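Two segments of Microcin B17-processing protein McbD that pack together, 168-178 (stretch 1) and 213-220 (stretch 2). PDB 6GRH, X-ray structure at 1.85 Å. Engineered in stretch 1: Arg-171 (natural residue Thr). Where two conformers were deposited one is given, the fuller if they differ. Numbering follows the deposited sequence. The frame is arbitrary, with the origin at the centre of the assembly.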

ATOM      1  N   PHE E 168     -13.799  13.306  45.188  1.00 31.88           N
ATOM      2  CA  PHE E 168     -14.292  13.464  46.578  1.00 32.35           C
ATOM      3  C   PHE E 168     -14.880  14.854  46.776  1.00 32.69           C
ATOM      4  O   PHE E 168     -15.991  14.992  47.275  1.00 32.94           O
ATOM      5  CB  PHE E 168     -13.140  13.230  47.564  1.00 32.77           C
ATOM      6  CG  PHE E 168     -13.514  13.360  49.023  1.00 33.92           C
ATOM      7  CD1 PHE E 168     -14.104  12.300  49.702  1.00 34.05           C
ATOM      8  CD2 PHE E 168     -13.231  14.527  49.723  1.00 34.90           C
ATOM      9  CE1 PHE E 168     -14.416  12.402  51.047  1.00 35.34           C
ATOM     10  CE2 PHE E 168     -13.550  14.640  51.076  1.00 36.22           C
ATOM     11  CZ  PHE E 168     -14.136  13.559  51.737  1.00 35.96           C
ATOM     12  N   MET E 169     -14.125  15.877  46.375  0.50 33.19           N
ATOM     13  CA  MET E 169     -14.614  17.249  46.428  0.50 34.21           C
ATOM     14  C   MET E 169     -15.899  17.403  45.626  0.50 33.78           C
ATOM     15  O   MET E 169     -16.851  18.009  46.102  0.50 34.25           O
ATOM     16  CB  MET E 169     -13.558  18.233  45.916  0.50 35.21           C
ATOM     17  CG  MET E 169     -12.649  18.735  47.008  0.50 36.43           C
ATOM     18  SD  MET E 169     -13.664  19.511  48.276  0.50 39.30           S
ATOM     19  CE  MET E 169     -12.933  18.758  49.713  0.50 39.20           C
ATOM     20  N   GLU E 170     -15.924  16.835  44.424  1.00 32.44           N
ATOM     21  CA  GLU E 170     -17.109  16.917  43.543  1.00 33.10           C
ATOM     22  C   GLU E 170     -18.372  16.386  44.224  1.00 34.00           C
ATOM     23  O   GLU E 170     -19.397  17.058  44.283  1.00 34.05           O
ATOM     24  CB  GLU E 170     -16.894  16.110  42.242  1.00 32.97           C
ATOM     25  CG  GLU E 170     -16.062  16.848  41.217  1.00 33.10           C
ATOM     26  CD  GLU E 170     -15.447  15.962  40.150  1.00 32.32           C
ATOM     27  OE1 GLU E 170     -15.895  14.820  39.949  1.00 31.88           O
ATOM     28  OE2 GLU E 170     -14.490  16.425  39.504  1.00 31.46           O
ATOM     29  N   ARG E 171     -18.276  15.162  44.733  1.00 34.59           N
ATOM     30  CA  ARG E 171     -19.421  14.451  45.264  1.00 35.42           C
ATOM     31  C   ARG E 171     -19.869  15.018  46.610  1.00 34.80           C
ATOM     32  O   ARG E 171     -21.071  15.197  46.829  1.00 34.70           O
ATOM     33  CB  ARG E 171     -19.134  12.936  45.356  1.00 37.71           C
ATOM     34  CG  ARG E 171     -18.681  12.288  44.039  1.00 38.38           C
ATOM     35  CD  ARG E 171     -19.747  12.372  42.959  1.00 40.62           C
ATOM     36  NE  ARG E 171     -19.251  11.896  41.667  1.00 41.46           N
ATOM     37  CZ  ARG E 171     -19.206  10.627  41.261  1.00 44.73           C
ATOM     38  NH1 ARG E 171     -19.612   9.612  42.036  1.00 46.10           N
ATOM     39  NH2 ARG E 171     -18.732  10.359  40.040  1.00 45.42           N
ATOM     40  N   GLN E 172     -18.919  15.356  47.481  1.00 33.57           N
ATOM     41  CA  GLN E 172     -19.275  15.973  48.766  1.00 33.83           C
ATOM     42  C   GLN E 172     -19.930  17.325  48.521  1.00 33.84           C
ATOM     43  O   GLN E 172     -20.966  17.629  49.143  1.00 34.11           O
ATOM     44  CB  GLN E 172     -18.084  16.102  49.715  1.00 33.74           C
ATOM     45  CG  GLN E 172     -17.408  14.784  50.080  1.00 33.25           C
ATOM     46  CD  GLN E 172     -18.311  13.806  50.783  1.00 33.68           C
ATOM     47  OE1 GLN E 172     -19.151  14.193  51.627  1.00 34.95           O
ATOM     48  NE2 GLN E 172     -18.131  12.523  50.476  1.00 33.17           N
ATOM     49  N   SER E 173     -19.373  18.105  47.590  1.00 33.04           N
ATOM     50  CA  SER E 173     -19.981  19.385  47.181  1.00 34.08           C
ATOM     51  C   SER E 173     -21.385  19.208  46.619  1.00 34.24           C
ATOM     52  O   SER E 173     -22.278  19.979  46.927  1.00 35.34           O
ATOM     53  CB  SER E 173     -19.121  20.140  46.157  1.00 33.71           C
ATOM     54  OG  SER E 173     -17.869  20.514  46.731  1.00 33.87           O
ATOM     55  N   LEU E 174     -21.577  18.185  45.814  1.00 33.68           N
ATOM     56  CA  LEU E 174     -22.866  17.940  45.178  1.00 34.08           C
ATOM     57  C   LEU E 174     -23.942  17.540  46.191  1.00 35.47           C
ATOM     58  O   LEU E 174     -25.084  17.985  46.075  1.00 35.54           O
ATOM     59  CB  LEU E 174     -22.725  16.838  44.134  1.00 33.18           C
ATOM     60  CG  LEU E 174     -24.007  16.354  43.445  1.00 33.19           C
ATOM     61  CD1 LEU E 174     -24.661  17.445  42.601  1.00 33.77           C
ATOM     62  CD2 LEU E 174     -23.719  15.121  42.616  1.00 32.50           C
ATOM     63  N   LEU E 175     -23.585  16.666  47.133  1.00 35.81           N
ATOM     64  CA  LEU E 175     -24.513  16.245  48.186  1.00 37.22           C
ATOM     65  C   LEU E 175     -24.938  17.387  49.094  1.00 37.91           C
ATOM     66  O   LEU E 175     -26.113  17.493  49.426  1.00 38.92           O
ATOM     67  CB  LEU E 175     -23.934  15.113  49.028  1.00 37.45           C
ATOM     68  CG  LEU E 175     -23.858  13.775  48.301  1.00 37.19           C
ATOM     69  CD1 LEU E 175     -22.828  12.855  48.950  1.00 37.22           C
ATOM     70  CD2 LEU E 175     -25.219  13.107  48.239  1.00 38.22           C
ATOM     71  N   LEU E 176     -24.000  18.243  49.492  0.50 37.90           N
ATOM     72  CA  LEU E 176     -24.353  19.415  50.295  0.50 38.73           C
ATOM     73  C   LEU E 176     -25.288  20.361  49.525  0.50 39.13           C
ATOM     74  O   LEU E 176     -26.288  20.834  50.076  0.50 39.86           O
ATOM     75  CB  LEU E 176     -23.117  20.165  50.783  0.50 38.58           C
ATOM     76  CG  LEU E 176     -23.485  21.149  51.896  0.50 39.61           C
ATOM     77  CD1 LEU E 176     -23.923  20.393  53.143  0.50 40.31           C
ATOM     78  CD2 LEU E 176     -22.340  22.094  52.219  0.50 39.68           C
ATOM     79  N   TYR E 177     -24.972  20.601  48.253  1.00 38.61           N
ATOM     80  CA  TYR E 177     -25.841  21.395  47.358  1.00 39.23           C
ATOM     81  C   TYR E 177     -27.229  20.769  47.203  1.00 39.82           C
ATOM     82  O   TYR E 177     -28.248  21.462  47.329  1.00 40.34           O
ATOM     83  CB  TYR E 177     -25.215  21.535  45.978  1.00 38.60           C
ATOM     84  CG  TYR E 177     -26.148  22.099  44.931  1.00 38.83           C
ATOM     85  CD1 TYR E 177     -26.528  23.431  44.960  1.00 40.10           C
ATOM     86  CD2 TYR E 177     -26.645  21.307  43.924  1.00 38.53           C
ATOM     87  CE1 TYR E 177     -27.379  23.962  44.004  1.00 40.61           C
ATOM     88  CE2 TYR E 177     -27.500  21.818  42.964  1.00 39.22           C
ATOM     89  CZ  TYR E 177     -27.858  23.144  43.001  1.00 40.01           C
ATOM     90  OH  TYR E 177     -28.695  23.644  42.046  1.00 40.78           O
ATOM     91  N   TRP E 178     -27.250  19.465  46.937  1.00 39.09           N
ATOM     92  CA  TRP E 178     -28.502  18.715  46.856  1.00 40.05           C
ATOM     93  C   TRP E 178     -29.355  18.906  48.122  1.00 41.39           C
ATOM     94  O   TRP E 178     -30.522  19.297  48.033  1.00 42.27           O
ATOM     95  CB  TRP E 178     -28.211  17.232  46.646  1.00 39.73           C
ATOM     96  CG  TRP E 178     -29.418  16.334  46.704  1.00 40.69           C
ATOM     97  CD1 TRP E 178     -29.620  15.278  47.554  1.00 41.03           C
ATOM     98  CD2 TRP E 178     -30.564  16.396  45.864  1.00 41.22           C
ATOM     99  NE1 TRP E 178     -30.813  14.676  47.279  1.00 41.64           N
ATOM    100  CE2 TRP E 178     -31.419  15.341  46.249  1.00 41.79           C
ATOM    101  CE3 TRP E 178     -30.952  17.233  44.806  1.00 41.58           C
ATOM    102  CZ2 TRP E 178     -32.647  15.105  45.626  1.00 42.61           C
ATOM    103  CZ3 TRP E 178     -32.176  16.992  44.176  1.00 42.40           C
ATOM    104  CH2 TRP E 178     -33.009  15.941  44.596  1.00 42.71           C
ATOM    105  N   ILE E 213     -25.285  27.443  35.287  1.00 37.67           N
ATOM    106  CA  ILE E 213     -23.942  27.065  35.729  1.00 36.41           C
ATOM    107  C   ILE E 213     -23.738  27.632  37.137  1.00 36.81           C
ATOM    108  O   ILE E 213     -23.771  28.831  37.320  1.00 37.43           O
ATOM    109  CB  ILE E 213     -22.866  27.646  34.803  1.00 36.23           C
ATOM    110  CG1 ILE E 213     -23.134  27.263  33.342  1.00 36.31           C
ATOM    111  CG2 ILE E 213     -21.474  27.197  35.261  1.00 35.57           C
ATOM    112  CD1 ILE E 213     -22.193  27.919  32.343  1.00 36.66           C
ATOM    113  N   PHE E 214     -23.504  26.758  38.104  1.00 36.26           N
ATOM    114  CA  PHE E 214     -23.321  27.140  39.473  1.00 37.29           C
ATOM    115  C   PHE E 214     -21.963  26.660  40.009  1.00 36.72           C
ATOM    116  O   PHE E 214     -21.553  25.538  39.743  1.00 35.18           O
ATOM    117  CB  PHE E 214     -24.442  26.530  40.321  1.00 38.03           C
ATOM    118  CG  PHE E 214     -25.824  27.013  39.967  1.00 39.23           C
ATOM    119  CD1 PHE E 214     -26.116  28.369  39.924  1.00 40.29           C
ATOM    120  CD2 PHE E 214     -26.851  26.107  39.719  1.00 39.41           C
ATOM    121  CE1 PHE E 214     -27.400  28.819  39.622  1.00 41.35           C
ATOM    122  CE2 PHE E 214     -28.138  26.553  39.424  1.00 40.36           C
ATOM    123  CZ  PHE E 214     -28.408  27.907  39.375  1.00 41.40           C
ATOM    124  N   ASP E 215     -21.278  27.522  40.758  1.00 37.03           N
ATOM    125  CA  ASP E 215     -20.168  27.107  41.606  1.00 37.02           C
ATOM    126  C   ASP E 215     -20.772  26.580  42.918  1.00 36.81           C
ATOM    127  O   ASP E 215     -21.304  27.369  43.706  1.00 37.62           O
ATOM    128  CB  ASP E 215     -19.228  28.295  41.865  1.00 38.39           C
ATOM    129  CG  ASP E 215     -17.971  27.907  42.646  1.00 39.07           C
ATOM    130  OD1 ASP E 215     -18.079  27.262  43.713  1.00 39.95           O
ATOM    131  OD2 ASP E 215     -16.863  28.267  42.207  1.00 40.44           O
ATOM    132  N   ILE E 216     -20.692  25.258  43.140  1.00 35.51           N
ATOM    133  CA  ILE E 216     -21.226  24.620  44.347  1.00 35.89           C
ATOM    134  C   ILE E 216     -20.130  24.130  45.305  1.00 35.89           C
ATOM    135  O   ILE E 216     -20.421  23.353  46.199  1.00 36.29           O
ATOM    136  CB  ILE E 216     -22.176  23.439  44.015  1.00 35.61           C
ATOM    137  CG1 ILE E 216     -21.455  22.352  43.201  1.00 34.31           C
ATOM    138  CG2 ILE E 216     -23.407  23.935  43.270  1.00 35.93           C
ATOM    139  CD1 ILE E 216     -22.089  20.984  43.340  1.00 34.30           C
ATOM    140  N   THR E 217     -18.890  24.604  45.146  1.00 35.39           N
ATOM    141  CA  THR E 217     -17.770  24.179  45.981  1.00 35.07           C
ATOM    142  C   THR E 217     -18.131  24.180  47.472  1.00 35.95           C
ATOM    143  O   THR E 217     -18.738  25.131  47.924  1.00 36.94           O
ATOM    144  CB  THR E 217     -16.614  25.162  45.804  1.00 35.45           C
ATOM    145  OG1 THR E 217     -16.446  25.424  44.410  1.00 34.90           O
ATOM    146  CG2 THR E 217     -15.323  24.615  46.417  1.00 35.14           C
ATOM    147  N   LEU E 218     -17.735  23.149  48.225  1.00 35.89           N
ATOM    148  CA  LEU E 218     -17.918  23.144  49.682  1.00 36.93           C
ATOM    149  C   LEU E 218     -17.486  24.504  50.229  1.00 38.10           C
ATOM    150  O   LEU E 218     -16.424  24.987  49.837  1.00 37.33           O
ATOM    151  CB  LEU E 218     -17.055  22.087  50.363  1.00 36.56           C
ATOM    152  CG  LEU E 218     -17.515  20.633  50.321  1.00 36.38           C
ATOM    153  CD1 LEU E 218     -16.557  19.800  51.142  1.00 36.46           C
ATOM    154  CD2 LEU E 218     -18.924  20.491  50.842  1.00 36.99           C
ATOM    155  N   PRO E 219     -18.320  25.135  51.075  1.00 39.48           N
ATOM    156  CA  PRO E 219     -17.995  26.470  51.620  1.00 40.68           C
ATOM    157  C   PRO E 219     -16.620  26.553  52.283  1.00 40.88           C
ATOM    158  O   PRO E 219     -16.242  25.676  53.064  1.00 40.93           O
ATOM    159  CB  PRO E 219     -19.109  26.702  52.632  1.00 41.67           C
ATOM    160  CG  PRO E 219     -20.269  26.045  51.960  1.00 41.81           C
ATOM    161  CD  PRO E 219     -19.725  24.790  51.343  1.00 40.21           C
ATOM    162  N   GLY E 220     -15.862  27.583  51.917  1.00 41.46           N
ATOM    163  CA  GLY E 220     -14.535  27.800  52.476  1.00 41.61           C
ATOM    164  C   GLY E 220     -13.445  26.973  51.831  1.00 40.47           C
ATOM    165  O   GLY E 220     -12.280  27.218  52.088  1.00 40.87           O
TER
HETATM  166  O   HOH W   1     -21.715  22.376  48.295  1.00 37.94           O

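Where does the chain of stretch 2 come closest to the helix of stretch 1? Of the CA atoms, those of Ser-173 and Leu-218 lie closest across the contact, 5.0 Å apart. Ser-173 is small and its CA-to-CB bond points toward the loop, which lies close over it: O of Ile-216 is 3.5 Å from CB of Ser-173. The CA of Thr-217 is 3.7 Å from OG of Ser-173, while the CA-to-CB bond of the threonine points away from the helix and its side chain turns back to Asp-215, with OG1 of Thr-217 donating a hydrogen bond to OD1 of Asp-215 at 2.6 Å.

How are the polar groups at this close point satisfied? The hydroxyl of Ser-173 serves both sides. Its OG donates to the helix carbonyl O of Met-169 at 2.8 Å, and it accepts a hydrogen bond from the backbone N of Leu-218 at 3.0 Å, with an angle of 139° at the hydrogen. One hydroxyl thus ties the loop to a turn of the helix. A water does similar work for the carbonyls, donating to O of Ser-173 at 2.8 Å and to O of Ile-216 at 2.6 Å, so that two acceptors which could not bond to each other are joined through it.

What do the two large bumps of the loop fill? Ile-216 and Leu-218 have the most surface covered in this contact, nearly equal in area, and they share Ser-173 but otherwise meet different residues. The CA-to-CB bond of Ile-216 points toward the helix, and the side chain lodges among Ser-173, Leu-174 and Tyr-177. CD1 of Ile-216 comes within 3.6 Å of CA of Leu-174, close against the helix backbone, a contact made although the CA-to-CB bond of Leu-174 points away. CG2 of Ile-216 lies over one face of the Tyr-177 ring, 3.9 Å from the centroid of that ring and 25° off the normal, a CH-pi contact. The CA-to-CB bond of Leu-218 points sideways, but the end of the side chain comes nearer to the helix. There CD1 of Leu-218 meets CE of Met-169 at 4.0 Å, CD2 of Leu-218 meets CD2 of Leu-176 at 4.0 Å, and the same CD2 of Leu-218 lies 3.9 Å from the backbone O of Gln-172. The isobutyl group therefore fills a hollow bounded by residues from successive turns of the helix.

What happens beyond these two side chains? Past Leu-218, Pro-219 adds a smaller contact, CD of Pro-219 resting 3.9 Å from CD2 of Leu-176, which thereby touches two consecutive loop residues. Toward the strand, Tyr-177 extends past Ile-216 to Phe-214, where OH of Tyr-177 lies 3.9 Å from CD2 of Phe-214; that hydroxyl finds its hydrogen bonding elsewhere in the structure. The CA-to-CB bond of the engineered Arg-171 points away, and the residue takes no part in the contact.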